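Putative polyphosphate kinase 2 family protein (Arthrobacter aurescens, PDB 3RHF) probably acts as a polyphosphate kinase of the PPK2 family, moving phosphate between polyphosphate and nucleotides on a P-loop-type alpha/beta fold. Local coordinates at residues A[20-23]-A[24-28]; A[50-53]-A[54-58]; A[129-132]-A[133-136]; A[159-162]-A[163-166]; A[201-204]-A[205-208]. All coordinates share one frame; numbering follows the deposited sequence.

Interaction 1: residues A[20-23]-A[24-28]; sequences LRVG and SGFSL
One face of the F26 ring is taken up by a methyl of V22: CG2 of V22 stands 3.6 Å from the ring centroid of F26 and only 1° off the ring normal, a CH-pi contact centred almost perfectly on the ring. The backbone carbonyl of R21 comes at the ring obliquely, with O of R21 4.2 Å from CD2 of F26. What brings valine and phenylalanine together is a type I beta turn from G23 to F26, which folds the chain back on itself in the loop between helix 16-19 and helix 43-69. The closing bond runs from N of F26 to O of G23 at 2.9 Å, nearly straight at the hydrogen (166°), although the donor stands well above the carbonyl plane. G25 occupies one of the two corners of the turn. The F26 torsion matters here: with CG anti to the backbone N (chi1 -168°), the ring swings back beside 20-23, its face against V22. Both side chains also pack on the core beyond, touching V244 of strand 242-246 and F232 of helix 221-235, while backbone bonds tie L20 to V244 and V22 to W242. The second methyl of V22 fills the angle at the root of the ring, CG1 of V22 lying 3.6 Å from CB of F26.

Interaction 2: residues A[50-53]-A[54-58]; sequences LAAQ and DARLA
Nine consecutive residues of helix 43-69 make up 50-53 and 54-58, and their backbone bonds follow the i to i+4 pattern. N of D54 reaches O of L50 at 3.1 Å, the most bent of the three bonds between the segments (143° at the hydrogen); N of R56 meets O of A52 at 3.0 Å, and N of L57 meets O of Q53 at 2.8 Å. Side chains one turn apart meet beside this spine. The D54 carboxylate, its CG turned away from its own carbonyl carbon and beside the backbone N (chi1 -67°), folds back over the preceding turn until OD1 of D54 sits 2.9 Å from O of L50. Both are acceptors, so the approach is not a bond; OD1 has a donor in NE2 of Q258. The L50 side chain runs past the same carboxylate, with CD1 of L50 4.2 Å from OD1 of D54. On another flank the extended R56 chain passes O of A52, CG of R56 lying 3.3 Å from that oxygen, and lays one face of its guanidinium over the A52 methyl, with NH2 of R56 4.1 Å from CB of A52. E11 takes the charge of R56 in a salt bridge. The Q53 amide points off the helix, and its NE2 bonds OE1 of Q259 and O of I255. L57 packs on V95 and A98 of helix 88-98 and Q53 on L262 of helix 250-266, so this helix touches both, as part of a helical layer of the three-layer alpha/beta/alpha sandwich.

Interaction 3: residues A[129-132]-A[133-136]; sequences VPAA and GMVG
G133 turns the chain with its positive phi of 77°, bringing it back toward A131, and its backbone bonds to that of K74. The residue sits at the third position of a type II beta turn running from A131 to M134, where a CB would collide with O of A132. M134, present as selenomethionine, closes that turn: its N donates to O of A131 at 2.9 Å, the bond bent to 141° at the hydrogen and the donor tilted from the carbonyl plane. Its side chain starts out toward 129-132 and then leaves. CB of M134 lies 4.0 Å from CB of P130, and CG of M134 packs alongside the A131 methyl, 3.9 Å from CB of A131; bends at chi2 and chi3 then carry the selenium end off, and the side chain meets F65 of helix 43-69. With V135 the chain enters strand 135-139, which lies between 104-108 and 75-82 in the parallel five-stranded sheet; the turn is thus the lead-in from helix 123-126 to an inner strand. V135 directs its own side chain away from the turn onto Q61 and L64 of helix 43-69, while its backbone pairs with G103 and Q105. G136, paired with L76, receives the proline ring against its bare backbone: CB of P130 approaches N of G136 to 3.7 Å, and CG of P130 is 4.0 Å from the same nitrogen.

Interaction 4: residues A[159-162]-A[163-166]; sequences ELER and RYAA
The charged contacts centre on E159, which serves two arginines through a single oxygen in a salt-bridge network. NE of R163 reaches OE2 of E159 at 3.3 Å (150° at the hydrogen), on the anti side of the carboxylate, and NH2 of R163 adds a weak bond to the same oxygen at 3.5 Å. The two flat groups are turned 77° apart, so this is not the coplanar two-oxygen fork. The bend in the glutamate chain (chi2 71°) brings OE2 to the arginine one turn on. NH2 of R162 also bonds OE2 of E159 weakly, at 3.0 Å. Each arginine has a further partner, R162 in a salt bridge with D120 and R163 bonding O of D145 through NH1 and resting on F121 as a cation-pi pair; the shared carboxylate probably eases the closeness of the two positive charges.

Backbone bonds are regular i to i+4: N of R163 to O of E159 at 2.7 Å, N of Y164 to O of L160 at 2.9 Å, with A165 and A166 continuing the series from E161 and R162.

The Y164 ring lies with one face over O of L160, CD2 of Y164 3.3 Å from it; the apolar touch is a loose one, CB of L160 to CE2 of Y164 at 4.4 Å. Y164 also meets V230, K234 and T235 of helix 221-235 and R150 of helix 148-151, so helix 157-176 is packed here against those two helices.

Interaction 5: residues A[201-204]-A[205-208]; sequences LDDP and SKHW. With PO4 (phosphate ion), chain H.
OD1 of D203 takes two groups of S205: the backbone N of S205 at 3.0 Å, arriving from above the carboxylate plane, and OG of S205, also at 3.0 Å but weakly. The aspartate reaches forward because its CG lies opposite the backbone N (chi1 -174°), which carries the carboxylate round to the residue two places on. D203 is also where helix 190-202 gives way, being the first residue after it to leave helical angles, and its carbonyl is used as well: N of K206 bonds O of D203 at 2.8 Å. The shortest protein-protein hydrogen bond of the turn is made by H207. Its NE2 donates to O of L201 at 2.6 Å (154° at the hydrogen), with the acceptor in the ring plane, so the imidazole occupies a carbonyl from the last turn of the helix. Above one ring face lie O of D203 and CA of P204, the latter a CH-pi contact 3.8 Å from the H207 centroid. A water joins O of P204 to N of W208. The K206 chain, fully extended, leads off toward a phosphate ion, probably from the crystallisation liquor, which NZ of K206 meets through two weak bonds, at 3.2 Å to O2 and O3; R200 and K209 also bind it. The second subunit covers this turn, with its R283 paired to D202 and its W272 ring nearly parallel to W208. The arrangement is that of an Asx turn at D203, just after helix 190-202, with a histidine side chain bonded to a carbonyl of the helix's last turn, built into a dimer interface beside a basic anion site.

How the interactions relate
The five contacts follow one another along the chain and none touches another. Interactions 2 and 3 come nearest, about 7 Å between nearest atoms, since helix 43-69, which carries 50-58, also packs its F65, Q61 and L64 on M134 and V135. Interactions 1 and 4 share helix 221-235 as a neighbour: F232 meets 20-28, while V230, K234 and T235 meet Y164; the centres of the two interactions are 21 Å apart. Interactions 2 and 4 lie on opposite sides of the chain's centre, 37 Å between centres. Interaction 5 lies farthest from the chain's centre (27 Å), and its centre is 40 Å from that of interaction 4; it alone meets the second subunit and a phosphate.

Interaction 1: residues A[20-23]-A[24-28]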
loop_
_atom_site.group_PDB
_atom_site.type_symbol
_atom_site.label_atom_id
_atom_site.label_comp_id
_atom_site.label_asym_id
_atom_site.label_seq_id
_atom_site.Cartn_x
_atom_site.Cartn_y
_atom_site.Cartn_z
ATOM N N LEU A 20 2.555 -10.708 25.299
ATOM C CA LEU A 20 3.782 -10.414 24.517
ATOM C C LEU A 20 4.496 -9.160 24.974
ATOM O O LEU A 20 5.568 -8.844 24.469
ATOM C CB LEU A 20 3.498 -10.312 23.015
ATOM C CG LEU A 20 3.042 -11.586 22.329
ATOM C CD1 LEU A 20 2.858 -11.304 20.820
ATOM C CD2 LEU A 20 4.016 -12.769 22.601
ATOM N N ARG A 21 3.900 -8.476 25.944
ATOM C CA ARG A 21 4.438 -7.212 26.505
ATOM C C ARG A 21 5.801 -7.426 27.154
ATOM O O ARG A 21 6.043 -8.464 27.742
ATOM C CB ARG A 21 3.467 -6.689 27.568
ATOM C CG ARG A 21 3.469 -5.200 27.814
ATOM C CD ARG A 21 2.371 -4.751 28.845
ATOM N NE ARG A 21 2.761 -3.475 29.459
ATOM C CZ ARG A 21 3.524 -3.341 30.558
ATOM N NH1 ARG A 21 3.840 -2.114 31.007
ATOM N NH2 ARG A 21 3.974 -4.416 31.229
ATOM N N VAL A 22 6.689 -6.455 27.031
ATOM C CA VAL A 22 7.939 -6.457 27.775
ATOM C C VAL A 22 7.785 -5.641 29.068
ATOM O O VAL A 22 7.768 -4.410 29.054
ATOM C CB VAL A 22 9.078 -5.918 26.924
ATOM C CG1 VAL A 22 10.322 -5.639 27.777
ATOM C CG2 VAL A 22 9.349 -6.866 25.798
ATOM N N GLY A 23 7.654 -6.357 30.177
ATOM C CA GLY A 23 7.380 -5.746 31.474
ATOM C C GLY A 23 8.600 -5.793 32.358
ATOM O O GLY A 23 9.665 -6.226 31.938
ATOM N N SER A 24 8.452 -5.343 33.598
ATOM C CA SER A 24 9.596 -5.296 34.513
ATOM C C SER A 24 10.259 -6.687 34.640
ATOM O O SER A 24 11.494 -6.791 34.716
ATOM C CB SER A 24 9.162 -4.769 35.879
ATOM O OG SER A 24 8.100 -5.562 36.384
ATOM N N GLY A 25 9.439 -7.748 34.623
ATOM C CA GLY A 25 9.956 -9.128 34.676
ATOM C C GLY A 25 10.838 -9.584 33.501
ATOM O O GLY A 25 11.620 -10.514 33.656
ATOM N N PHE A 26 10.732 -8.911 32.341
ATOM C CA PHE A 26 11.115 -9.485 31.036
ATOM C C PHE A 26 12.555 -9.889 30.889
ATOM O O PHE A 26 13.457 -9.117 31.254
ATOM C CB PHE A 26 10.821 -8.510 29.868
ATOM C CG PHE A 26 10.917 -9.157 28.481
ATOM C CD1 PHE A 26 12.034 -8.956 27.668
ATOM C CD2 PHE A 26 9.902 -9.983 28.009
ATOM C CE1 PHE A 26 12.124 -9.565 26.402
ATOM C CE2 PHE A 26 9.974 -10.575 26.745
ATOM C CZ PHE A 26 11.080 -10.361 25.938
ATOM N N SER A 27 12.739 -11.067 30.283
ATOM C CA SER A 27 14.007 -11.429 29.678
ATOM C C SER A 27 13.835 -12.100 28.301
ATOM O O SER A 27 12.988 -12.978 28.117
ATOM C CB SER A 27 14.812 -12.328 30.633
ATOM O OG SER A 27 14.458 -13.688 30.497
ATOM N N LEU A 28 14.667 -11.695 27.349
ATOM C CA LEU A 28 14.539 -12.157 25.972
ATOM C C LEU A 28 14.964 -13.635 25.773
ATOM O O LEU A 28 14.605 -14.271 24.759
ATOM C CB LEU A 28 15.296 -11.212 25.033
ATOM C CG LEU A 28 15.276 -11.505 23.519
ATOM C CD1 LEU A 28 13.862 -11.415 22.944
ATOM C CD2 LEU A 28 16.251 -10.594 22.748
#

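Interaction 2: residues A[50-53]-A[54-58]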
loop_
_atom_site.group_PDB
_atom_site.type_symbol
_atom_site.label_atom_id
_atom_site.label_comp_id
_atom_site.label_asym_id
_atom_site.label_seq_id
_atom_site.Cartn_x
_atom_site.Cartn_y
_atom_site.Cartn_z
ATOM N N LEU A 50 -6.713 -14.771 10.313
ATOM C CA LEU A 50 -6.084 -13.727 9.577
ATOM C C LEU A 50 -7.065 -13.056 8.621
ATOM O O LEU A 50 -7.019 -11.853 8.468
ATOM C CB LEU A 50 -4.934 -14.261 8.766
ATOM C CG LEU A 50 -3.985 -13.172 8.256
ATOM C CD1 LEU A 50 -3.502 -12.220 9.409
ATOM C CD2 LEU A 50 -2.805 -13.780 7.537
ATOM N N ALA A 51 -7.934 -13.829 7.978
ATOM C CA ALA A 51 -8.807 -13.275 6.942
ATOM C C ALA A 51 -9.908 -12.465 7.611
ATOM O O ALA A 51 -10.424 -11.506 7.049
ATOM C CB ALA A 51 -9.421 -14.412 6.065
ATOM N N ALA A 52 -10.268 -12.858 8.833
ATOM C CA ALA A 52 -11.284 -12.146 9.557
ATOM C C ALA A 52 -10.672 -10.838 10.092
ATOM O O ALA A 52 -11.325 -9.778 10.125
ATOM C CB ALA A 52 -11.810 -13.016 10.668
ATOM N N GLN A 53 -9.423 -10.944 10.552
ATOM C CA GLN A 53 -8.679 -9.799 11.070
ATOM C C GLN A 53 -8.602 -8.716 10.018
ATOM O O GLN A 53 -8.764 -7.560 10.349
ATOM C CB GLN A 53 -7.286 -10.210 11.510
ATOM C CG GLN A 53 -7.278 -10.877 12.855
ATOM C CD GLN A 53 -5.912 -11.198 13.325
ATOM O OE1 GLN A 53 -5.032 -11.430 12.513
ATOM N NE2 GLN A 53 -5.701 -11.207 14.672
ATOM N N ASP A 54 -8.408 -9.121 8.750
ATOM C CA ASP A 54 -8.233 -8.203 7.635
ATOM C C ASP A 54 -9.462 -7.304 7.483
ATOM O O ASP A 54 -9.311 -6.117 7.295
ATOM C CB ASP A 54 -8.013 -8.955 6.306
ATOM C CG ASP A 54 -6.688 -9.716 6.250
ATOM O OD1 ASP A 54 -5.863 -9.573 7.184
ATOM O OD2 ASP A 54 -6.466 -10.499 5.276
ATOM N N ALA A 55 -10.654 -7.914 7.484
ATOM C CA ALA A 55 -11.911 -7.202 7.404
ATOM C C ALA A 55 -12.074 -6.295 8.605
ATOM O O ALA A 55 -12.458 -5.127 8.460
ATOM C CB ALA A 55 -13.083 -8.161 7.317
ATOM N N ARG A 56 -11.773 -6.798 9.791
ATOM C CA ARG A 56 -11.839 -5.943 10.973
ATOM C C ARG A 56 -10.913 -4.707 10.901
ATOM O O ARG A 56 -11.327 -3.591 11.266
ATOM C CB ARG A 56 -11.499 -6.739 12.207
ATOM C CG ARG A 56 -12.522 -7.815 12.534
ATOM C CD ARG A 56 -12.027 -8.597 13.721
ATOM N NE ARG A 56 -12.676 -9.879 13.784
ATOM C CZ ARG A 56 -12.296 -10.897 14.544
ATOM N NH1 ARG A 56 -11.249 -10.799 15.360
ATOM N NH2 ARG A 56 -12.996 -12.019 14.489
ATOM N N LEU A 57 -9.662 -4.932 10.465
ATOM C CA LEU A 57 -8.672 -3.891 10.340
ATOM C C LEU A 57 -9.111 -2.860 9.282
ATOM O O LEU A 57 -9.030 -1.678 9.532
ATOM C CB LEU A 57 -7.321 -4.504 9.991
ATOM C CG LEU A 57 -6.068 -3.617 10.013
ATOM C CD1 LEU A 57 -5.836 -3.068 11.386
ATOM C CD2 LEU A 57 -4.749 -4.357 9.558
ATOM N N ALA A 58 -9.615 -3.322 8.134
ATOM C CA ALA A 58 -10.130 -2.419 7.093
ATOM C C ALA A 58 -11.224 -1.493 7.669
ATOM O O ALA A 58 -11.210 -0.305 7.471
ATOM C CB ALA A 58 -10.648 -3.201 5.893
#

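Interaction 3: residues A[129-132]-A[133-136]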
loop_
_atom_site.group_PDB
_atom_site.type_symbol
_atom_site.label_atom_id
_atom_site.label_comp_id
_atom_site.label_asym_id
_atom_site.label_seq_id
_atom_site.Cartn_x
_atom_site.Cartn_y
_atom_site.Cartn_z
ATOM N N VAL A 129 6.512 10.665 10.779
ATOM C CA VAL A 129 5.470 10.285 11.691
ATOM C C VAL A 129 4.087 10.494 11.085
ATOM O O VAL A 129 3.884 11.396 10.302
ATOM C CB VAL A 129 5.613 11.035 13.009
ATOM C CG1 VAL A 129 6.956 10.757 13.609
ATOM C CG2 VAL A 129 5.426 12.583 12.832
ATOM N N PRO A 130 3.124 9.626 11.407
ATOM C CA PRO A 130 1.900 9.720 10.653
ATOM C C PRO A 130 1.097 10.996 11.012
ATOM O O PRO A 130 1.223 11.545 12.117
ATOM C CB PRO A 130 1.164 8.462 11.021
ATOM C CG PRO A 130 1.601 8.187 12.423
ATOM C CD PRO A 130 3.025 8.657 12.508
ATOM N N ALA A 131 0.328 11.475 10.046
ATOM C CA ALA A 131 -0.537 12.613 10.274
ATOM C C ALA A 131 -1.829 12.115 10.974
ATOM O O ALA A 131 -2.103 10.905 11.004
ATOM C CB ALA A 131 -0.868 13.299 8.908
ATOM N N ALA A 132 -2.589 13.062 11.532
ATOM C CA ALA A 132 -3.959 12.817 12.042
ATOM C C ALA A 132 -4.776 11.885 11.147
ATOM O O ALA A 132 -4.836 12.049 9.952
ATOM C CB ALA A 132 -4.720 14.117 12.222
ATOM N N GLY A 133 -5.388 10.888 11.745
ATOM C CA GLY A 133 -6.191 9.965 10.995
ATOM C C GLY A 133 -5.423 8.932 10.200
ATOM O O GLY A 133 -6.042 8.136 9.484
HETATM N N MSE A 134 -4.097 8.920 10.303
HETATM C CA MSE A 134 -3.325 8.001 9.503
HETATM C C MSE A 134 -2.795 6.840 10.327
HETATM O O MSE A 134 -2.657 6.951 11.554
HETATM C CB MSE A 134 -2.177 8.709 8.833
HETATM C CG MSE A 134 -2.558 9.921 7.959
HETATM SE SE MSE A 134 -3.474 9.401 6.310
HETATM C CE MSE A 134 -2.023 8.614 5.265
ATOM N N VAL A 135 -2.560 5.702 9.649
ATOM C CA VAL A 135 -1.799 4.591 10.236
ATOM C C VAL A 135 -0.432 4.645 9.651
ATOM O O VAL A 135 -0.244 4.513 8.455
ATOM C CB VAL A 135 -2.408 3.208 9.922
ATOM C CG1 VAL A 135 -1.468 2.111 10.394
ATOM C CG2 VAL A 135 -3.834 3.071 10.592
ATOM N N GLY A 136 0.538 4.876 10.480
ATOM C CA GLY A 136 1.921 4.905 10.002
ATOM C C GLY A 136 2.580 3.570 10.248
ATOM O O GLY A 136 2.388 2.950 11.333
#

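Interaction 4: residues A[159-162]-A[163-166]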
loop_
_atom_site.group_PDB
_atom_site.type_symbol
_atom_site.label_atom_id
_atom_site.label_comp_id
_atom_site.label_asym_id
_atom_site.label_seq_id
_atom_site.Cartn_x
_atom_site.Cartn_y
_atom_site.Cartn_z
ATOM N N GLU A 159 26.611 8.044 24.364
ATOM C CA GLU A 159 25.737 8.430 23.249
ATOM C C GLU A 159 24.528 7.498 23.226
ATOM O O GLU A 159 23.378 7.945 23.217
ATOM C CB GLU A 159 26.512 8.395 21.921
ATOM C CG GLU A 159 25.713 8.725 20.646
ATOM C CD GLU A 159 25.293 10.173 20.482
ATOM O OE1 GLU A 159 25.651 11.004 21.329
ATOM O OE2 GLU A 159 24.585 10.485 19.493
ATOM N N LEU A 160 24.800 6.205 23.283
ATOM C CA LEU A 160 23.742 5.236 23.392
ATOM C C LEU A 160 22.769 5.626 24.489
ATOM O O LEU A 160 21.564 5.695 24.276
ATOM C CB LEU A 160 24.315 3.860 23.678
ATOM C CG LEU A 160 25.109 3.217 22.536
ATOM C CD1 LEU A 160 25.668 1.875 23.001
ATOM C CD2 LEU A 160 24.230 3.065 21.267
ATOM N N GLU A 161 23.287 5.907 25.668
ATOM C CA GLU A 161 22.430 6.318 26.763
ATOM C C GLU A 161 21.580 7.540 26.385
ATOM O O GLU A 161 20.382 7.553 26.653
ATOM C CB GLU A 161 23.258 6.618 28.015
ATOM C CG GLU A 161 22.475 6.423 29.316
ATOM C CD GLU A 161 22.033 4.979 29.525
ATOM O OE1 GLU A 161 22.789 4.036 29.158
ATOM O OE2 GLU A 161 20.911 4.803 30.052
ATOM N N ARG A 162 22.180 8.552 25.762
ATOM C CA ARG A 162 21.406 9.715 25.381
ATOM C C ARG A 162 20.362 9.350 24.318
ATOM O O ARG A 162 19.268 9.910 24.283
ATOM C CB ARG A 162 22.281 10.914 24.928
ATOM C CG ARG A 162 22.495 11.049 23.384
ATOM C CD ARG A 162 22.932 12.472 22.899
ATOM N NE ARG A 162 21.836 13.154 22.190
ATOM C CZ ARG A 162 21.448 12.905 20.936
ATOM N NH1 ARG A 162 20.422 13.590 20.442
ATOM N NH2 ARG A 162 22.057 11.985 20.179
ATOM N N ARG A 163 20.687 8.408 23.457
ATOM C CA ARG A 163 19.752 8.009 22.430
ATOM C C ARG A 163 18.536 7.315 22.988
ATOM O O ARG A 163 17.422 7.557 22.545
ATOM C CB ARG A 163 20.428 7.133 21.451
ATOM C CG ARG A 163 21.293 7.938 20.596
ATOM C CD ARG A 163 21.864 7.061 19.577
ATOM N NE ARG A 163 22.827 7.785 18.790
ATOM C CZ ARG A 163 23.471 7.265 17.761
ATOM N NH1 ARG A 163 23.242 6.016 17.404
ATOM N NH2 ARG A 163 24.334 8.009 17.085
ATOM N N TYR A 164 18.749 6.488 23.991
ATOM C CA TYR A 164 17.648 5.846 24.665
ATOM C C TYR A 164 16.706 6.887 25.258
ATOM O O TYR A 164 15.470 6.752 25.154
ATOM C CB TYR A 164 18.153 4.950 25.795
ATOM C CG TYR A 164 18.915 3.751 25.352
ATOM C CD1 TYR A 164 18.494 2.975 24.266
ATOM C CD2 TYR A 164 20.038 3.351 26.034
ATOM C CE1 TYR A 164 19.223 1.834 23.882
ATOM C CE2 TYR A 164 20.767 2.238 25.669
ATOM C CZ TYR A 164 20.373 1.488 24.611
ATOM O OH TYR A 164 21.105 0.397 24.282
ATOM N N ALA A 165 17.282 7.893 25.909
ATOM C CA ALA A 165 16.477 8.921 26.539
ATOM C C ALA A 165 15.787 9.760 25.464
ATOM O O ALA A 165 14.647 10.152 25.655
ATOM C CB ALA A 165 17.300 9.800 27.514
ATOM N N ALA A 166 16.440 9.998 24.332
ATOM C CA ALA A 166 15.802 10.798 23.270
ATOM C C ALA A 166 14.575 10.088 22.646
ATOM O O ALA A 166 13.506 10.698 22.411
ATOM C CB ALA A 166 16.806 11.164 22.213
#

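Interaction 5: residues A[201-204]-A[205-208]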
loop_
_atom_site.group_PDB
_atom_site.type_symbol
_atom_site.label_atom_id
_atom_site.label_comp_id
_atom_site.label_asym_id
_atom_site.label_seq_id
_atom_site.Cartn_x
_atom_site.Cartn_y
_atom_site.Cartn_z
ATOM N N LEU A 201 18.609 -19.824 -0.981
ATOM C CA LEU A 201 19.568 -20.401 -1.927
ATOM C C LEU A 201 18.988 -21.619 -2.686
ATOM O O LEU A 201 19.247 -21.783 -3.864
ATOM C CB LEU A 201 20.843 -20.721 -1.181
ATOM C CG LEU A 201 21.480 -19.483 -0.561
ATOM C CD1 LEU A 201 22.624 -19.818 0.355
ATOM C CD2 LEU A 201 21.929 -18.549 -1.673
ATOM N N ASP A 202 18.156 -22.425 -2.018
ATOM C CA ASP A 202 17.492 -23.584 -2.639
ATOM C C ASP A 202 16.307 -23.224 -3.579
ATOM O O ASP A 202 15.875 -24.042 -4.368
ATOM C CB ASP A 202 17.000 -24.566 -1.555
ATOM C CG ASP A 202 18.153 -25.286 -0.802
ATOM O OD1 ASP A 202 19.347 -25.217 -1.206
ATOM O OD2 ASP A 202 17.864 -25.932 0.232
ATOM N N ASP A 203 15.772 -22.009 -3.512
ATOM C CA ASP A 203 14.672 -21.648 -4.400
ATOM C C ASP A 203 15.152 -20.607 -5.366
ATOM O O ASP A 203 15.468 -19.517 -4.946
ATOM C CB ASP A 203 13.509 -21.109 -3.592
ATOM C CG ASP A 203 12.296 -20.839 -4.416
ATOM O OD1 ASP A 203 12.381 -20.849 -5.651
ATOM O OD2 ASP A 203 11.235 -20.609 -3.808
ATOM N N PRO A 204 15.224 -20.953 -6.670
ATOM C CA PRO A 204 15.644 -20.042 -7.758
ATOM C C PRO A 204 14.851 -18.754 -7.803
ATOM O O PRO A 204 15.389 -17.700 -8.115
ATOM C CB PRO A 204 15.361 -20.838 -9.050
ATOM C CG PRO A 204 15.381 -22.255 -8.645
ATOM C CD PRO A 204 14.969 -22.320 -7.168
ATOM N N SER A 205 13.570 -18.853 -7.525
ATOM C CA SER A 205 12.733 -17.680 -7.454
ATOM C C SER A 205 13.219 -16.719 -6.372
ATOM O O SER A 205 12.839 -15.561 -6.388
ATOM C CB SER A 205 11.256 -18.058 -7.221
ATOM O OG SER A 205 10.960 -18.169 -5.839
ATOM N N LYS A 206 14.041 -17.189 -5.442
ATOM C CA LYS A 206 14.514 -16.329 -4.335
ATOM C C LYS A 206 15.978 -15.935 -4.338
ATOM O O LYS A 206 16.394 -15.210 -3.461
ATOM C CB LYS A 206 14.174 -16.959 -2.979
ATOM C CG LYS A 206 12.686 -17.031 -2.770
ATOM C CD LYS A 206 12.292 -17.571 -1.404
ATOM C CE LYS A 206 10.751 -17.574 -1.229
ATOM N NZ LYS A 206 10.432 -18.093 0.154
ATOM N N HIS A 207 16.763 -16.391 -5.310
ATOM C CA HIS A 207 18.161 -15.968 -5.412
ATOM C C HIS A 207 18.334 -14.461 -5.426
ATOM O O HIS A 207 19.207 -13.955 -4.759
ATOM C CB HIS A 207 18.797 -16.570 -6.643
ATOM C CG HIS A 207 19.016 -18.041 -6.522
ATOM N ND1 HIS A 207 19.123 -18.874 -7.614
ATOM C CD2 HIS A 207 19.120 -18.837 -5.429
ATOM C CE1 HIS A 207 19.274 -20.121 -7.198
ATOM N NE2 HIS A 207 19.283 -20.126 -5.878
ATOM N N TRP A 208 17.477 -13.733 -6.156
ATOM C CA TRP A 208 17.602 -12.266 -6.203
ATOM C C TRP A 208 17.605 -11.607 -4.812
ATOM O O TRP A 208 18.128 -10.506 -4.668
ATOM C CB TRP A 208 16.513 -11.638 -7.064
ATOM C CG TRP A 208 15.181 -11.704 -6.467
ATOM C CD1 TRP A 208 14.307 -12.713 -6.588
ATOM C CD2 TRP A 208 14.552 -10.720 -5.655
ATOM N NE1 TRP A 208 13.168 -12.439 -5.909
ATOM C CE2 TRP A 208 13.287 -11.210 -5.323
ATOM C CE3 TRP A 208 14.943 -9.477 -5.164
ATOM C CZ2 TRP A 208 12.395 -10.508 -4.516
ATOM C CZ3 TRP A 208 14.057 -8.770 -4.360
ATOM C CH2 TRP A 208 12.796 -9.285 -4.045
HETATM P P PO4 H . 11.284 -14.987 1.907
HETATM O O1 PO4 H . 12.735 -15.436 1.705
HETATM O O2 PO4 H . 10.643 -14.913 0.535
HETATM O O3 PO4 H . 10.436 -16.012 2.643
HETATM O O4 PO4 H . 11.274 -13.681 2.704
HETATM O O HOH W 1 15.972 -15.225 -8.206
#